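Local coordinates for sugar ABC transporter, sugar-binding protein (Streptococcus pneumoniae, PDB 2HEU) that probably captures sugars outside the cell and delivers them to an ABC transporter, as the substrate-binding component of the uptake system, at residues I169-Q182 / Q363-M377. Residues are numbered along the deposited sequence; the frame is centred on the assembly and turned at random.
Sequences IAGADAWTLNGYNQ and QQYWTSEADFHTLTM
Met377 reaches across to residues 169-177 and packs against the turn Ala170-Asp173 and the residues on either side of it in sequence. With CG anti to the backbone N (chi1 -171°), its chain, bent at both later torsions, brings CE to 3.3 Å from Ala170 O, the carbonyl that opens the type I turn. CE also lies 3.5 Å from Leu177 CD1, a tight fit, and touches Ile169 CG2. Ala174 CB sits 3.6 Å from Met377 CB. One helical turn earlier, the His373 ring lies against the backbone of Trp175: the Trp175 CA is 3.9 Å from the ring centroid, over the face, a CH-pi contact.

At the other end the grip is polar. Gln182, its chain extended beyond CG, gives an almost straight N-H bond from NE2 to Gln363 OE1 (2.8 Å, 173°), with the acceptor in the Gln182 amide plane; its OE1 takes Leu362 N. Between these ends, Phe372 packs against Asn178, Asn181 and Gln182 CG, and Trp366 CH2 stands over the centre of one Phe372 face.

Glu369, beside Asn178 and N-cap residue of helix 370-382, also positions the histidine: its OE2 accepts His373 NE2 on the anti side (2.8 Å), which helps fix the imidazole's rotation. Thr176 OG1 bonds Asp173 O, tying the turn to the 3-10 segment 174-177. The axes of segments 178-182 and 370-377 approach to 9.6 Å at 79°. The contact thus joins the starts of helices 178-189 and 370-382 in the lobe containing strands 129-134, 253-257 and 273-276, consistent with the two-lobed fold of solute-binding proteins. Strand 253-257 touches Leu177 and Ile169, helix 212-222 meets Asn181 and Thr376 through Met221, and helix 385-396 packs on Phe372 through Phe395.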
# COMPACT_ATOMS: atom_id res chain seq x y z
N ILE A 169 17.39 3.80 -7.86
CA ILE A 169 16.80 2.47 -7.96
C ILE A 169 17.62 1.52 -7.06
O ILE A 169 18.85 1.48 -7.14
CB ILE A 169 16.75 1.92 -9.40
CG1 ILE A 169 15.93 2.87 -10.30
CG2 ILE A 169 16.21 0.53 -9.46
CD1 ILE A 169 14.46 3.01 -9.97
N ALA A 170 16.90 0.81 -6.23
CA ALA A 170 17.52 -0.10 -5.26
C ALA A 170 17.64 -1.51 -5.94
O ALA A 170 16.81 -2.37 -5.70
CB ALA A 170 16.69 -0.19 -3.98
N GLY A 171 18.70 -1.70 -6.72
CA GLY A 171 18.86 -2.94 -7.44
C GLY A 171 18.87 -4.21 -6.58
O GLY A 171 18.51 -5.28 -7.09
N ALA A 172 19.31 -4.07 -5.34
CA ALA A 172 19.35 -5.22 -4.43
C ALA A 172 17.99 -5.48 -3.75
O ALA A 172 17.85 -6.55 -3.14
CB ALA A 172 20.40 -5.02 -3.36
N ASP A 173 16.98 -4.56 -3.82
CA ASP A 173 15.74 -4.71 -3.16
C ASP A 173 14.60 -4.60 -4.19
O ASP A 173 13.97 -3.55 -4.39
CB ASP A 173 15.57 -3.64 -2.07
CG ASP A 173 16.37 -3.93 -0.83
OD1 ASP A 173 16.40 -5.11 -0.44
OD2 ASP A 173 16.85 -3.09 -0.15
N ALA A 174 14.37 -5.72 -4.84
CA ALA A 174 13.40 -5.80 -5.95
C ALA A 174 12.00 -5.37 -5.54
O ALA A 174 11.26 -4.85 -6.38
CB ALA A 174 13.38 -7.25 -6.47
N TRP A 175 11.62 -5.61 -4.27
CA TRP A 175 10.27 -5.23 -3.82
C TRP A 175 9.97 -3.79 -4.11
O TRP A 175 8.80 -3.40 -4.25
CB TRP A 175 10.08 -5.53 -2.34
CG TRP A 175 10.94 -4.75 -1.41
CD1 TRP A 175 12.12 -5.13 -0.81
CD2 TRP A 175 10.68 -3.44 -0.91
NE1 TRP A 175 12.57 -4.14 0.05
CE2 TRP A 175 11.71 -3.10 -0.04
CE3 TRP A 175 9.67 -2.50 -1.12
CZ2 TRP A 175 11.75 -1.83 0.69
CZ3 TRP A 175 9.74 -1.28 -0.46
CH2 TRP A 175 10.78 -0.99 0.41
N THR A 176 10.97 -2.91 -4.13
CA THR A 176 10.74 -1.52 -4.34
C THR A 176 10.01 -1.17 -5.64
O THR A 176 9.40 -0.10 -5.71
CB THR A 176 12.06 -0.67 -4.24
OG1 THR A 176 12.93 -1.07 -5.29
CG2 THR A 176 12.73 -0.78 -2.87
N LEU A 177 10.14 -2.04 -6.63
CA LEU A 177 9.49 -1.84 -7.94
C LEU A 177 8.20 -2.64 -8.14
O LEU A 177 7.64 -2.61 -9.22
CB LEU A 177 10.49 -2.12 -9.08
CG LEU A 177 11.66 -1.17 -9.15
CD1 LEU A 177 12.51 -1.51 -10.36
CD2 LEU A 177 11.24 0.29 -9.14
N ASN A 178 7.74 -3.32 -7.08
CA ASN A 178 6.45 -4.04 -7.23
C ASN A 178 5.37 -3.06 -7.66
O ASN A 178 4.64 -3.32 -8.63
CB ASN A 178 6.14 -4.68 -5.86
CG ASN A 178 4.94 -5.53 -5.90
OD1 ASN A 178 4.23 -5.57 -4.78
ND2 ASN A 178 4.69 -6.28 -6.88
N GLY A 179 5.21 -1.92 -6.95
CA GLY A 179 4.18 -1.01 -7.34
C GLY A 179 4.36 -0.44 -8.72
O GLY A 179 3.40 -0.19 -9.45
N TYR A 180 5.61 -0.21 -9.15
CA TYR A 180 5.91 0.37 -10.45
C TYR A 180 5.36 -0.55 -11.56
O TYR A 180 4.67 -0.09 -12.46
CB TYR A 180 7.39 0.61 -10.59
CG TYR A 180 7.75 1.38 -11.83
CD1 TYR A 180 7.94 2.74 -11.83
CD2 TYR A 180 7.90 0.74 -13.05
CE1 TYR A 180 8.22 3.45 -12.99
CE2 TYR A 180 8.18 1.41 -14.22
CZ TYR A 180 8.33 2.76 -14.19
OH TYR A 180 8.59 3.51 -15.31
N ASN A 181 5.73 -1.81 -11.50
CA ASN A 181 5.31 -2.73 -12.57
C ASN A 181 3.84 -3.06 -12.47
O ASN A 181 3.16 -3.25 -13.49
CB ASN A 181 6.21 -3.95 -12.61
CG ASN A 181 6.14 -4.69 -13.95
OD1 ASN A 181 5.69 -4.09 -14.96
ND2 ASN A 181 6.61 -5.91 -13.96
N GLN A 182 3.28 -3.14 -11.27
CA GLN A 182 1.82 -3.32 -11.19
C GLN A 182 1.12 -2.17 -11.88
O GLN A 182 0.12 -2.39 -12.57
CB GLN A 182 1.36 -3.48 -9.74
CG GLN A 182 1.83 -4.77 -9.13
CD GLN A 182 1.14 -5.11 -7.84
OE1 GLN A 182 0.05 -4.60 -7.55
NE2 GLN A 182 1.73 -6.00 -7.09
N GLN A 363 -1.64 -8.46 -5.87
CA GLN A 363 -1.36 -9.74 -5.15
C GLN A 363 -2.51 -10.08 -4.18
O GLN A 363 -2.46 -11.17 -3.62
CB GLN A 363 -0.00 -9.75 -4.47
CG GLN A 363 0.15 -8.86 -3.27
CD GLN A 363 0.64 -7.49 -3.56
OE1 GLN A 363 0.57 -7.04 -4.71
NE2 GLN A 363 1.07 -6.72 -2.58
N GLN A 364 -3.51 -9.24 -4.03
CA GLN A 364 -4.78 -9.67 -3.42
C GLN A 364 -5.21 -11.02 -3.96
O GLN A 364 -5.81 -11.79 -3.26
CB GLN A 364 -5.82 -8.57 -3.66
CG GLN A 364 -7.19 -8.86 -3.02
CD GLN A 364 -8.19 -7.77 -3.20
OE1 GLN A 364 -9.02 -7.54 -2.23
NE2 GLN A 364 -8.12 -7.00 -4.22
N TYR A 365 -4.96 -11.21 -5.27
CA TYR A 365 -5.45 -12.40 -6.01
C TYR A 365 -4.31 -13.29 -6.55
O TYR A 365 -4.51 -14.03 -7.49
CB TYR A 365 -6.43 -12.03 -7.09
CG TYR A 365 -7.67 -11.40 -6.51
CD1 TYR A 365 -8.51 -12.14 -5.71
CD2 TYR A 365 -7.96 -10.07 -6.74
CE1 TYR A 365 -9.60 -11.57 -5.19
CE2 TYR A 365 -9.09 -9.50 -6.19
CZ TYR A 365 -9.90 -10.24 -5.44
OH TYR A 365 -11.03 -9.66 -4.87
N TRP A 366 -3.14 -13.18 -5.91
CA TRP A 366 -2.01 -14.02 -6.22
C TRP A 366 -1.64 -14.91 -5.06
O TRP A 366 -1.98 -14.59 -3.90
CB TRP A 366 -0.77 -13.21 -6.56
CG TRP A 366 -0.86 -12.21 -7.71
CD1 TRP A 366 -1.90 -12.03 -8.54
CD2 TRP A 366 0.14 -11.24 -8.05
NE1 TRP A 366 -1.61 -11.02 -9.43
CE2 TRP A 366 -0.39 -10.50 -9.14
CE3 TRP A 366 1.41 -10.93 -7.53
CZ2 TRP A 366 0.35 -9.48 -9.73
CZ3 TRP A 366 2.12 -9.89 -8.10
CH2 TRP A 366 1.56 -9.18 -9.19
N THR A 367 -1.00 -16.02 -5.30
CA THR A 367 -0.57 -16.90 -4.22
C THR A 367 0.75 -16.52 -3.54
O THR A 367 1.01 -17.03 -2.47
CB THR A 367 -0.58 -18.36 -4.72
OG1 THR A 367 0.30 -18.47 -5.77
CG2 THR A 367 -1.97 -18.81 -5.14
N SER A 368 1.53 -15.66 -4.17
CA SER A 368 2.75 -15.11 -3.63
C SER A 368 3.09 -13.89 -4.45
O SER A 368 2.33 -13.55 -5.37
CB SER A 368 3.86 -16.16 -3.72
OG SER A 368 4.33 -16.32 -5.06
N GLU A 369 4.21 -13.22 -4.11
CA GLU A 369 4.58 -12.02 -4.88
C GLU A 369 6.05 -11.86 -5.10
O GLU A 369 6.45 -11.11 -6.01
CB GLU A 369 4.00 -10.74 -4.26
CG GLU A 369 4.52 -10.46 -2.85
CD GLU A 369 3.95 -9.19 -2.31
OE1 GLU A 369 3.23 -9.23 -1.32
OE2 GLU A 369 4.19 -8.10 -2.88
N ALA A 370 6.92 -12.51 -4.33
CA ALA A 370 8.33 -12.22 -4.42
C ALA A 370 8.87 -12.44 -5.85
O ALA A 370 9.70 -11.66 -6.30
CB ALA A 370 9.17 -13.13 -3.44
N ASP A 371 8.43 -13.48 -6.54
CA ASP A 371 8.95 -13.73 -7.86
C ASP A 371 8.55 -12.67 -8.87
O ASP A 371 9.26 -12.47 -9.88
CB ASP A 371 8.61 -15.11 -8.36
CG ASP A 371 9.32 -16.24 -7.64
OD1 ASP A 371 10.14 -15.98 -6.75
OD2 ASP A 371 9.02 -17.42 -7.96
N PHE A 372 7.45 -11.97 -8.62
CA PHE A 372 7.05 -10.84 -9.44
C PHE A 372 8.01 -9.69 -9.19
O PHE A 372 8.45 -8.98 -10.14
CB PHE A 372 5.60 -10.41 -9.15
CG PHE A 372 5.12 -9.33 -10.04
CD1 PHE A 372 4.62 -9.59 -11.32
CD2 PHE A 372 5.13 -7.99 -9.62
CE1 PHE A 372 4.17 -8.55 -12.14
CE2 PHE A 372 4.70 -6.97 -10.43
CZ PHE A 372 4.18 -7.25 -11.69
N HIS A 373 8.37 -9.43 -7.92
CA HIS A 373 9.40 -8.41 -7.64
C HIS A 373 10.65 -8.73 -8.42
O HIS A 373 11.27 -7.88 -9.09
CB HIS A 373 9.74 -8.36 -6.14
CG HIS A 373 8.57 -8.24 -5.23
ND1 HIS A 373 8.76 -8.44 -3.90
CD2 HIS A 373 7.25 -7.99 -5.44
CE1 HIS A 373 7.58 -8.31 -3.32
NE2 HIS A 373 6.64 -7.98 -4.20
N THR A 374 11.10 -9.99 -8.33
CA THR A 374 12.37 -10.40 -8.91
C THR A 374 12.34 -10.22 -10.43
O THR A 374 13.31 -9.75 -11.00
CB THR A 374 12.67 -11.85 -8.53
OG1 THR A 374 12.77 -11.91 -7.11
CG2 THR A 374 13.88 -12.42 -9.23
N LEU A 375 11.27 -10.69 -11.10
CA LEU A 375 11.28 -10.57 -12.56
C LEU A 375 11.28 -9.11 -12.98
O LEU A 375 11.86 -8.75 -14.03
CB LEU A 375 10.14 -11.35 -13.19
CG LEU A 375 8.70 -10.89 -12.97
CD1 LEU A 375 8.26 -9.79 -13.94
CD2 LEU A 375 7.71 -12.06 -13.01
N THR A 376 10.68 -8.23 -12.19
CA THR A 376 10.64 -6.83 -12.49
C THR A 376 12.04 -6.22 -12.42
O THR A 376 12.52 -5.57 -13.37
CB THR A 376 9.70 -6.09 -11.52
OG1 THR A 376 8.36 -6.62 -11.68
CG2 THR A 376 9.69 -4.59 -11.77
N MET A 377 12.73 -6.45 -11.29
CA MET A 377 14.06 -5.86 -11.12
C MET A 377 15.04 -6.53 -12.10
O MET A 377 15.95 -5.86 -12.60
CB MET A 377 14.52 -6.01 -9.69
CG MET A 377 15.81 -5.23 -9.38
SD MET A 377 15.70 -3.46 -9.65
CE MET A 377 14.79 -2.96 -8.20